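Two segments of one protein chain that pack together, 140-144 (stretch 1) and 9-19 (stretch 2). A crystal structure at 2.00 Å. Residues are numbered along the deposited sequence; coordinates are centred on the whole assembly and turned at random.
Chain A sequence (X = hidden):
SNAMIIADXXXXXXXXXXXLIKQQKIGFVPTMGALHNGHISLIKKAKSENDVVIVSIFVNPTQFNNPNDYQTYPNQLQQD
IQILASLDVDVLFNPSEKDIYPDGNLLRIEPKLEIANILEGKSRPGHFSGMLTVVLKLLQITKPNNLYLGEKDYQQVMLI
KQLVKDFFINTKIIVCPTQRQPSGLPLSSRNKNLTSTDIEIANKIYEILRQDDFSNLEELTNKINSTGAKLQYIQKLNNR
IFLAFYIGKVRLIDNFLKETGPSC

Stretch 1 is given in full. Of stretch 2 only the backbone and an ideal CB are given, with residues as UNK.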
# COMPACT_ATOMS: atom_id res chain seq x y z
N GLN A 140 2.22 6.82 -7.55
CA GLN A 140 1.53 5.96 -8.51
C GLN A 140 0.91 6.84 -9.58
O GLN A 140 0.83 6.48 -10.75
CB GLN A 140 0.47 5.13 -7.81
CG GLN A 140 1.01 3.98 -6.91
CD GLN A 140 1.65 2.86 -7.75
OE1 GLN A 140 2.86 2.87 -8.00
NE2 GLN A 140 0.82 1.91 -8.19
N ILE A 141 0.52 8.04 -9.18
CA ILE A 141 -0.05 9.01 -10.09
C ILE A 141 1.06 9.65 -10.93
O ILE A 141 0.95 9.71 -12.14
CB ILE A 141 -0.86 10.10 -9.32
CG1 ILE A 141 -2.07 9.47 -8.62
CG2 ILE A 141 -1.30 11.21 -10.28
CD1 ILE A 141 -2.67 10.37 -7.50
N THR A 142 2.13 10.11 -10.29
CA THR A 142 3.11 10.94 -10.99
C THR A 142 4.19 10.14 -11.73
O THR A 142 4.76 10.62 -12.69
CB THR A 142 3.80 11.90 -10.02
OG1 THR A 142 4.37 11.14 -8.95
CG2 THR A 142 2.78 12.89 -9.44
N LYS A 143 4.47 8.94 -11.24
CA LYS A 143 5.48 8.04 -11.83
C LYS A 143 6.72 8.81 -12.26
O LYS A 143 7.06 8.85 -13.44
CB LYS A 143 4.89 7.25 -13.00
CG LYS A 143 3.82 6.26 -12.56
CD LYS A 143 3.01 5.72 -13.75
CE LYS A 143 2.24 6.83 -14.45
NZ LYS A 143 1.17 6.28 -15.33
N PRO A 144 7.39 9.45 -11.29
CA PRO A 144 8.56 10.26 -11.60
C PRO A 144 9.81 9.40 -11.65
O PRO A 144 9.83 8.28 -11.12
CB PRO A 144 8.63 11.22 -10.41
CG PRO A 144 8.09 10.39 -9.26
CD PRO A 144 6.99 9.56 -9.87
N UNK A 9 -6.96 18.05 -10.94
CA UNK A 9 -7.58 16.72 -10.85
C UNK A 9 -6.83 15.63 -11.63
O UNK A 9 -5.94 15.93 -12.44
CB UNK A 9 -9.02 16.80 -11.36
N UNK A 10 -7.18 14.37 -11.37
CA UNK A 10 -6.50 13.22 -11.94
C UNK A 10 -6.56 13.17 -13.47
O UNK A 10 -5.52 13.06 -14.14
CB UNK A 10 -7.10 11.94 -11.36
N UNK A 11 -7.77 13.24 -14.01
CA UNK A 11 -7.98 13.24 -15.46
C UNK A 11 -7.05 14.25 -16.08
O UNK A 11 -6.26 13.93 -16.97
CB UNK A 11 -9.43 13.55 -15.82
N UNK A 12 -7.12 15.47 -15.58
CA UNK A 12 -6.29 16.55 -16.08
C UNK A 12 -4.80 16.24 -15.94
O UNK A 12 -3.99 16.61 -16.81
CB UNK A 12 -6.63 17.85 -15.34
N UNK A 13 -4.43 15.57 -14.85
CA UNK A 13 -3.04 15.22 -14.65
C UNK A 13 -2.58 14.04 -15.53
O UNK A 13 -1.47 14.05 -16.06
CB UNK A 13 -2.81 14.89 -13.17
N UNK A 14 -3.43 13.03 -15.68
CA UNK A 14 -3.10 11.92 -16.57
C UNK A 14 -2.84 12.43 -17.96
O UNK A 14 -1.89 11.99 -18.62
CB UNK A 14 -4.22 10.88 -16.59
N UNK A 15 -3.66 13.38 -18.40
CA UNK A 15 -3.51 13.99 -19.70
C UNK A 15 -2.08 14.44 -19.90
O UNK A 15 -1.36 13.93 -20.75
CB UNK A 15 -4.47 15.17 -19.86
N UNK A 16 -1.65 15.39 -19.08
CA UNK A 16 -0.33 15.96 -19.26
C UNK A 16 0.79 14.92 -19.05
O UNK A 16 1.76 14.88 -19.82
CB UNK A 16 -0.15 17.13 -18.30
N UNK A 17 0.63 14.07 -18.04
CA UNK A 17 1.63 13.06 -17.73
C UNK A 17 1.83 12.11 -18.91
O UNK A 17 2.97 11.78 -19.27
CB UNK A 17 1.22 12.28 -16.48
N UNK A 18 0.73 11.69 -19.52
CA UNK A 18 0.80 10.70 -20.59
C UNK A 18 1.32 11.28 -21.89
O UNK A 18 1.61 10.54 -22.84
CB UNK A 18 -0.58 10.08 -20.82
N UNK A 19 1.44 12.60 -21.93
CA UNK A 19 1.94 13.30 -23.11
C UNK A 19 3.46 13.44 -23.12
O UNK A 19 4.04 13.87 -24.12
CB UNK A 19 1.30 14.69 -23.20

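Stretch 1 is the last turn of a helix, Q140 to T142; K143 follows with a positive phi, and the carbonyl oxygens of T142 and K143 are available as acceptors. Stretch 2 is a helix that starts at position 10.

Position 9 lies just before that helix, with extended phi/psi and its CB beyond reach of stretch 1. Ser, Thr, Asp or Asn would suit, since a short acceptor can cap the first turn. It is N9, whose OD1 accepts from the backbone N of position 12 at 2.9 Å.

At position 10 CA-to-CB points sideways, and no atom of stretch 1 lies within 5.5 Å of the CB. A longer apolar chain, Leu, Ile or Met, could still reach the methyl end of I141. The residue is I10; its CD1 meets I141 CD1 at 3.8 Å.

Positions 11 and 12 are out of reach, so helix-tolerant polar residues serve well. They are K11 and Q12, the latter bonded through its side chain elsewhere in the structure.

Position 13 points toward stretch 1, its ideal CB 4.9 Å from I141 CG2. An apolar residue is called for, and Leu, Met or Phe would all be plausible. F13, with chi1 t, brings its ring to the helix end: CD2 packs on I141 CG2 at 3.4 Å, CZ lies 3.8 Å from T142 CG2, and the ring edge meets the carbonyl, with CE2 3.4 Å from I141 O.

Position 14 points sideways with no close neighbour, leaving the choice wide. H14 brings its end nearer I141 without close contact.

Positions 15 and 16 are out of reach, and many residues would do. S15 turns back on its own helix, OG donating to K11 O at 3.1 Å; the other is I16.

Position 17 is one turn after 13 and also points toward stretch 1. Its ideal CB is 5.0 Å from I141 O and 5.4 Å from T142 O, so a long donor is favoured: Lys or Gln could reach a carbonyl, but Arg offers several N-H groups in one plane. R17 uses two of them. R17 NE donates to T142 O at 2.9 Å and R17 NH1 to K143 O at 3.0 Å, the latter almost linear at 177°; both oxygens lie at the guanidinium edge.

Position 18 points sideways, and a polar residue could approach the K143 amine. N18 does so loosely, OD1 4.4 Å from K143 NZ.

Position 19 is far from stretch 1; a small polar residue fits, and it is S19.

Stretch 2 9-19: NIKQFHSIRNS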
# COMPACT_ATOMS: atom_id res chain seq x y z
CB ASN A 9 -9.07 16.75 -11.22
CG ASN A 9 -9.33 17.21 -12.66
OD1 ASN A 9 -8.96 16.53 -13.62
ND2 ASN A 9 -9.99 18.35 -12.80
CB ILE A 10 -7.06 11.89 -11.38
CG1 ILE A 10 -7.05 11.91 -9.85
CG2 ILE A 10 -6.26 10.70 -11.88
CD1 ILE A 10 -5.66 11.99 -9.27
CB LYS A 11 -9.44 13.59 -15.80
CG LYS A 11 -10.37 12.39 -15.92
CD LYS A 11 -10.22 11.42 -14.75
CE LYS A 11 -9.82 10.02 -15.23
NZ LYS A 11 -9.46 9.11 -14.11
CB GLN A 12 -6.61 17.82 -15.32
CG GLN A 12 -6.68 19.03 -16.19
CD GLN A 12 -6.54 20.28 -15.37
OE1 GLN A 12 -7.08 20.38 -14.26
NE2 GLN A 12 -5.81 21.26 -15.91
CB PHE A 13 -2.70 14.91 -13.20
CG PHE A 13 -1.26 14.60 -13.01
CD1 PHE A 13 -0.32 15.62 -13.01
CD2 PHE A 13 -0.82 13.29 -12.93
CE1 PHE A 13 1.02 15.34 -12.89
CE2 PHE A 13 0.53 13.01 -12.82
CZ PHE A 13 1.45 14.04 -12.80
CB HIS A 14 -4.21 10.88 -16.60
CG HIS A 14 -4.28 10.04 -15.37
ND1 HIS A 14 -3.16 9.54 -14.75
CD2 HIS A 14 -5.34 9.60 -14.65
CE1 HIS A 14 -3.52 8.84 -13.69
NE2 HIS A 14 -4.84 8.85 -13.61
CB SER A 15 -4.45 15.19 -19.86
OG SER A 15 -5.81 14.79 -19.88
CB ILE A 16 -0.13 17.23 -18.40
CG1 ILE A 16 1.26 17.83 -18.65
CG2 ILE A 16 -0.38 16.95 -16.94
CD1 ILE A 16 1.50 18.25 -20.10
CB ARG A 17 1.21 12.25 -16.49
CG ARG A 17 2.21 11.19 -16.06
CD ARG A 17 3.57 11.81 -15.82
NE ARG A 17 4.61 10.81 -15.58
CZ ARG A 17 5.18 10.08 -16.54
NH1 ARG A 17 6.13 9.20 -16.22
NH2 ARG A 17 4.81 10.21 -17.81
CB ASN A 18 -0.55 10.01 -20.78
CG ASN A 18 -0.93 9.13 -19.59
OD1 ASN A 18 -0.07 8.78 -18.78
ND2 ASN A 18 -2.20 8.78 -19.50
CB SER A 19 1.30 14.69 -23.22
OG SER A 19 0.66 15.04 -22.01
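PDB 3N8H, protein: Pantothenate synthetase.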